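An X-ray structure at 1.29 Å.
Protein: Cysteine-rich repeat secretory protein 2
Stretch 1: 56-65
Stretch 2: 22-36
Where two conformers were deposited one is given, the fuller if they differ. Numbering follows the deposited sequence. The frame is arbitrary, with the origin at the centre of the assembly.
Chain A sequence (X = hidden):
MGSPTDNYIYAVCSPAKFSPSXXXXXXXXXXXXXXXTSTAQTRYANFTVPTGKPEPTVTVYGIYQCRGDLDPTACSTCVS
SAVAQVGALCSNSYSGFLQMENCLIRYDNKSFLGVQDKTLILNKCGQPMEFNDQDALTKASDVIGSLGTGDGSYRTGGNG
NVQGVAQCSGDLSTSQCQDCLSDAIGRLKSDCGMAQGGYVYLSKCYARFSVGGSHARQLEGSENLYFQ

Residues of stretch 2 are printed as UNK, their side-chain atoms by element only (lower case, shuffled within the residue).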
# COMPACT_ATOMS: atom_id res chain seq x y z
N PRO A 56 -6.87 5.74 -26.58
CA PRO A 56 -8.20 5.36 -26.12
C PRO A 56 -8.23 3.87 -25.73
O PRO A 56 -7.69 3.01 -26.46
CB PRO A 56 -9.11 5.66 -27.32
CG PRO A 56 -8.35 6.69 -28.14
CD PRO A 56 -6.88 6.44 -27.88
N THR A 57 -8.79 3.60 -24.55
CA THR A 57 -9.21 2.28 -24.07
C THR A 57 -8.03 1.45 -23.53
O THR A 57 -8.17 0.82 -22.53
CB THR A 57 -9.97 1.50 -25.14
OG1 THR A 57 -11.01 2.35 -25.64
CG2 THR A 57 -10.54 0.20 -24.64
N VAL A 58 -6.88 1.45 -24.20
CA VAL A 58 -5.85 0.41 -24.02
C VAL A 58 -4.74 0.85 -23.05
O VAL A 58 -3.89 0.05 -22.68
CB VAL A 58 -5.22 0.02 -25.38
CG1 VAL A 58 -6.25 -0.55 -26.35
CG2 VAL A 58 -4.45 1.16 -25.98
N THR A 59 -4.70 2.14 -22.72
CA THR A 59 -3.61 2.67 -21.90
C THR A 59 -3.81 2.26 -20.44
O THR A 59 -4.90 2.41 -19.90
CB THR A 59 -3.53 4.20 -22.03
OG1 THR A 59 -3.16 4.50 -23.38
CG2 THR A 59 -2.50 4.82 -21.12
N VAL A 60 -2.73 1.77 -19.84
CA VAL A 60 -2.71 1.31 -18.43
C VAL A 60 -1.74 2.19 -17.65
O VAL A 60 -0.69 2.51 -18.10
CB VAL A 60 -2.26 -0.15 -18.26
CG1 VAL A 60 -2.73 -0.68 -16.89
CG2 VAL A 60 -2.68 -1.05 -19.40
N TYR A 61 -2.12 2.50 -16.41
CA TYR A 61 -1.35 3.30 -15.49
C TYR A 61 -1.14 2.47 -14.23
O TYR A 61 -2.07 1.87 -13.73
CB TYR A 61 -2.10 4.59 -15.12
CG TYR A 61 -2.48 5.45 -16.30
CD1 TYR A 61 -3.64 5.18 -17.01
CD2 TYR A 61 -1.70 6.51 -16.69
CE1 TYR A 61 -4.00 5.96 -18.10
CE2 TYR A 61 -2.05 7.31 -17.78
CZ TYR A 61 -3.21 7.02 -18.48
OH TYR A 61 -3.55 7.79 -19.57
N GLY A 62 0.08 2.51 -13.70
CA GLY A 62 0.30 1.73 -12.50
C GLY A 62 1.47 2.21 -11.68
O GLY A 62 2.33 2.98 -12.13
N ILE A 63 1.49 1.70 -10.45
CA ILE A 63 2.62 1.86 -9.56
C ILE A 63 2.91 0.53 -8.87
O ILE A 63 2.02 -0.33 -8.73
CB ILE A 63 2.38 2.95 -8.50
CG1 ILE A 63 1.29 2.54 -7.50
CG2 ILE A 63 2.08 4.29 -9.14
CD1 ILE A 63 1.19 3.41 -6.26
N TYR A 64 4.14 0.40 -8.38
CA TYR A 64 4.37 -0.49 -7.24
C TYR A 64 5.08 0.30 -6.15
O TYR A 64 5.68 1.34 -6.40
CB TYR A 64 5.24 -1.69 -7.61
CG TYR A 64 6.67 -1.33 -7.87
CD1 TYR A 64 7.06 -0.90 -9.13
CD2 TYR A 64 7.64 -1.39 -6.88
CE1 TYR A 64 8.36 -0.52 -9.39
CE2 TYR A 64 8.95 -1.02 -7.13
CZ TYR A 64 9.32 -0.58 -8.39
OH TYR A 64 10.61 -0.22 -8.67
N GLN A 65 4.99 -0.20 -4.92
CA GLN A 65 5.70 0.39 -3.83
C GLN A 65 6.03 -0.66 -2.79
O GLN A 65 5.16 -1.36 -2.30
CB GLN A 65 4.88 1.46 -3.15
CG GLN A 65 5.67 2.19 -2.07
CD GLN A 65 4.94 3.43 -1.64
OE1 GLN A 65 5.31 4.10 -0.67
NE2 GLN A 65 3.90 3.77 -2.39
N UNK A 22 -7.29 -8.16 -25.56
CA UNK A 22 -7.34 -6.76 -25.93
C UNK A 22 -6.00 -6.10 -25.67
O UNK A 22 -5.16 -6.63 -24.93
c UNK A 22 -8.42 -6.04 -25.16
o UNK A 22 -8.11 -6.04 -23.77
N UNK A 23 -5.81 -4.92 -26.25
CA UNK A 23 -4.63 -4.17 -26.02
C UNK A 23 -4.44 -3.87 -24.53
O UNK A 23 -3.30 -3.84 -24.08
N UNK A 24 -5.53 -3.55 -23.85
CA UNK A 24 -5.45 -3.25 -22.40
C UNK A 24 -4.81 -4.44 -21.68
O UNK A 24 -3.86 -4.24 -20.91
o UNK A 24 -6.19 -0.76 -16.61
c UNK A 24 -6.32 -1.33 -17.86
c UNK A 24 -6.65 -3.20 -19.29
c UNK A 24 -6.68 -2.37 -20.40
c UNK A 24 -6.49 -2.69 -18.02
c UNK A 24 -6.46 -1.03 -20.22
c UNK A 24 -6.81 -2.92 -21.79
c UNK A 24 -6.31 -0.50 -18.95
N UNK A 25 -5.32 -5.66 -21.92
CA UNK A 25 -4.80 -6.87 -21.26
C UNK A 25 -3.31 -7.00 -21.57
O UNK A 25 -2.49 -7.22 -20.69
c UNK A 25 -4.97 -9.37 -20.97
o UNK A 25 -5.82 -11.52 -20.41
c UNK A 25 -5.51 -8.14 -21.70
o UNK A 25 -6.09 -10.81 -22.44
c UNK A 25 -5.67 -10.67 -21.31
N UNK A 26 -2.91 -6.83 -22.84
CA UNK A 26 -1.54 -6.99 -23.23
C UNK A 26 -0.67 -5.91 -22.56
O UNK A 26 0.42 -6.19 -22.08
c UNK A 26 -1.40 -6.93 -24.76
c UNK A 26 0.03 -7.09 -25.21
o UNK A 26 -2.24 -7.96 -25.26
N UNK A 27 -1.16 -4.67 -22.55
CA UNK A 27 -0.42 -3.56 -21.94
C UNK A 27 -0.28 -3.77 -20.41
O UNK A 27 0.77 -3.48 -19.85
c UNK A 27 -0.80 -1.87 -23.78
n UNK A 27 -1.62 -0.98 -24.31
o UNK A 27 0.16 -2.34 -24.38
c UNK A 27 -1.05 -2.22 -22.32
N UNK A 28 -1.34 -4.26 -19.79
CA UNK A 28 -1.33 -4.57 -18.34
C UNK A 28 -0.23 -5.59 -18.04
O UNK A 28 0.57 -5.42 -17.12
c UNK A 28 -4.23 -6.06 -16.19
c UNK A 28 -2.82 -5.61 -16.50
c UNK A 28 -2.33 -4.56 -15.49
c UNK A 28 -2.71 -5.08 -17.93
N UNK A 29 -0.18 -6.67 -18.83
CA UNK A 29 0.81 -7.70 -18.57
C UNK A 29 2.21 -7.13 -18.75
O UNK A 29 3.12 -7.45 -17.97
o UNK A 29 -0.99 -9.68 -17.76
n UNK A 29 -1.38 -10.34 -19.85
c UNK A 29 -0.67 -9.70 -18.94
c UNK A 29 0.57 -8.96 -19.40
N UNK A 30 2.39 -6.26 -19.75
CA UNK A 30 3.68 -5.59 -19.94
C UNK A 30 3.99 -4.69 -18.75
O UNK A 30 5.12 -4.65 -18.31
o UNK A 30 3.26 -5.56 -22.32
c UNK A 30 3.74 -4.80 -21.23
N UNK A 31 2.98 -3.95 -18.27
CA UNK A 31 3.15 -3.04 -17.12
C UNK A 31 3.66 -3.84 -15.91
O UNK A 31 4.64 -3.44 -15.25
c UNK A 31 1.80 -1.62 -15.44
c UNK A 31 2.57 -0.33 -15.58
c UNK A 31 1.81 -2.37 -16.78
c UNK A 31 0.39 -1.34 -14.97
N UNK A 32 2.99 -4.95 -15.63
CA UNK A 32 3.30 -5.76 -14.43
C UNK A 32 4.72 -6.33 -14.50
O UNK A 32 5.42 -6.31 -13.49
c UNK A 32 0.84 -6.38 -14.00
c UNK A 32 0.78 -5.60 -12.69
c UNK A 32 2.26 -6.86 -14.28
c UNK A 32 -0.13 -7.54 -13.99
N UNK A 33 5.16 -6.78 -15.67
CA UNK A 33 6.52 -7.28 -15.86
C UNK A 33 7.53 -6.16 -15.61
O UNK A 33 8.63 -6.37 -15.05
o UNK A 33 5.93 -9.07 -17.36
c UNK A 33 6.70 -7.88 -17.23
N UNK A 34 7.17 -4.95 -16.02
CA UNK A 34 8.00 -3.76 -15.82
C UNK A 34 8.19 -3.45 -14.33
O UNK A 34 9.26 -2.97 -13.95
c UNK A 34 7.44 -2.59 -16.53
o UNK A 34 7.52 -2.82 -17.93
N UNK A 35 7.12 -3.62 -13.54
CA UNK A 35 7.20 -3.42 -12.09
C UNK A 35 8.32 -4.29 -11.52
O UNK A 35 9.18 -3.82 -10.76
c UNK A 35 3.46 -3.46 -11.11
c UNK A 35 2.38 -1.43 -11.75
c UNK A 35 4.69 -2.96 -11.53
c UNK A 35 5.91 -3.82 -11.36
c UNK A 35 2.31 -2.69 -11.23
c UNK A 35 3.59 -0.91 -12.14
c UNK A 35 4.73 -1.68 -12.06
N UNK A 36 8.30 -5.57 -11.88
CA UNK A 36 9.27 -6.52 -11.37
C UNK A 36 10.69 -6.06 -11.72
O UNK A 36 11.55 -5.99 -10.88
c UNK A 36 9.00 -7.94 -11.90
c UNK A 36 10.18 -8.86 -11.61
c UNK A 36 7.72 -8.54 -11.35

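Position 22 carries one carbon and one oxygen, and lies beyond contact with the strand side. The oxygen accepts a weak hydrogen bond from the backbone N of position 25, 3.4 Å away, capping the helix: Ser22, small enough to fold its hydroxyl back. Position 23 has no side-chain atoms, so it is Gly23; its CA lies 4.0 Å from Val58 CG1, and a CB here would clash with that methyl.

Position 24 has one carbon, then a six-carbon ring bearing an oxygen, with a methyl of Val60 over one face and Thr59 O at its edge: Tyr24. Thr59 O lies 3.4 Å from Tyr24 CE1, and Val60 CG2 3.9 Å from the ring centroid, a CH-pi contact. The flat ring thus accepts a methyl on its face, and its hydroxyl is satisfied elsewhere in the structure.

Position 25, three carbons with two oxygens on the third, is Glu25, pointing away from the strand. Position 26, one carbon carrying an oxygen and a carbon, is Thr26, in an exposed place that suits its polar group.

Position 27 has two carbons, the second bearing oxygen and nitrogen, the nitrogen meeting Val58 O: Asn27. Its ND2 donates to Val58 O at 3.0 Å, nearly linear at 178°; a short amide suits a carbonyl this close to the helix.

Position 28, four carbons forked at the second, touches Val60. The alternative fork of Ile begins at the first carbon, so this is Leu28, its CD1 4.1 Å from Val60 CG1. Position 29 repeats the amide pattern, Asn29, but is exposed and out of reach. Position 30, one carbon and one oxygen, is Ser30; its OG donates to Thr26 O at 2.9 Å.

Position 31, again four carbons forked at the second, with one end against Val60 and Gly62, is Leu31. Its CD2 lies 3.7 Å from Val60 CG1 and 3.9 Å from Gly62 CA, filling space left by the glycine. Position 32 has the same fork: Leu32, buried, its CA-to-CB bond pointing away from stretch 1 and its side chain making no contact with it. Positions 33 and 34 each hold one carbon and one oxygen: Ser33, exposed, and Ser34, whose OG donates to Ser30 O at 3.0 Å.

Position 35, one carbon and an oxygen-free six-carbon ring reaching Ile63 and Tyr64, is Phe35. Its CA-to-CB bond points sideways, but the flat ring carries its end to the strand, with Tyr64 N and Ile63 C over one face and Gly62 C at the edge; a CB on residue 62 would clash with CZ. Phe35 CZ reaches Ile63 O at 3.2 Å, and Phe35 CD1 lies 3.8 Å from Tyr64 CD1. Position 36, one carbon carrying two, is Val36, turned away.

The helix runs roughly parallel to the strand, at 22°. Val60 packs among Tyr24, Asn27, Leu28 and Leu31; Gly62 leaves room for Leu31 and Phe35, and one hydrogen bond fixes the loop before the strand.

Stretch 2 22-36: SGYETNLNSLLSSFV
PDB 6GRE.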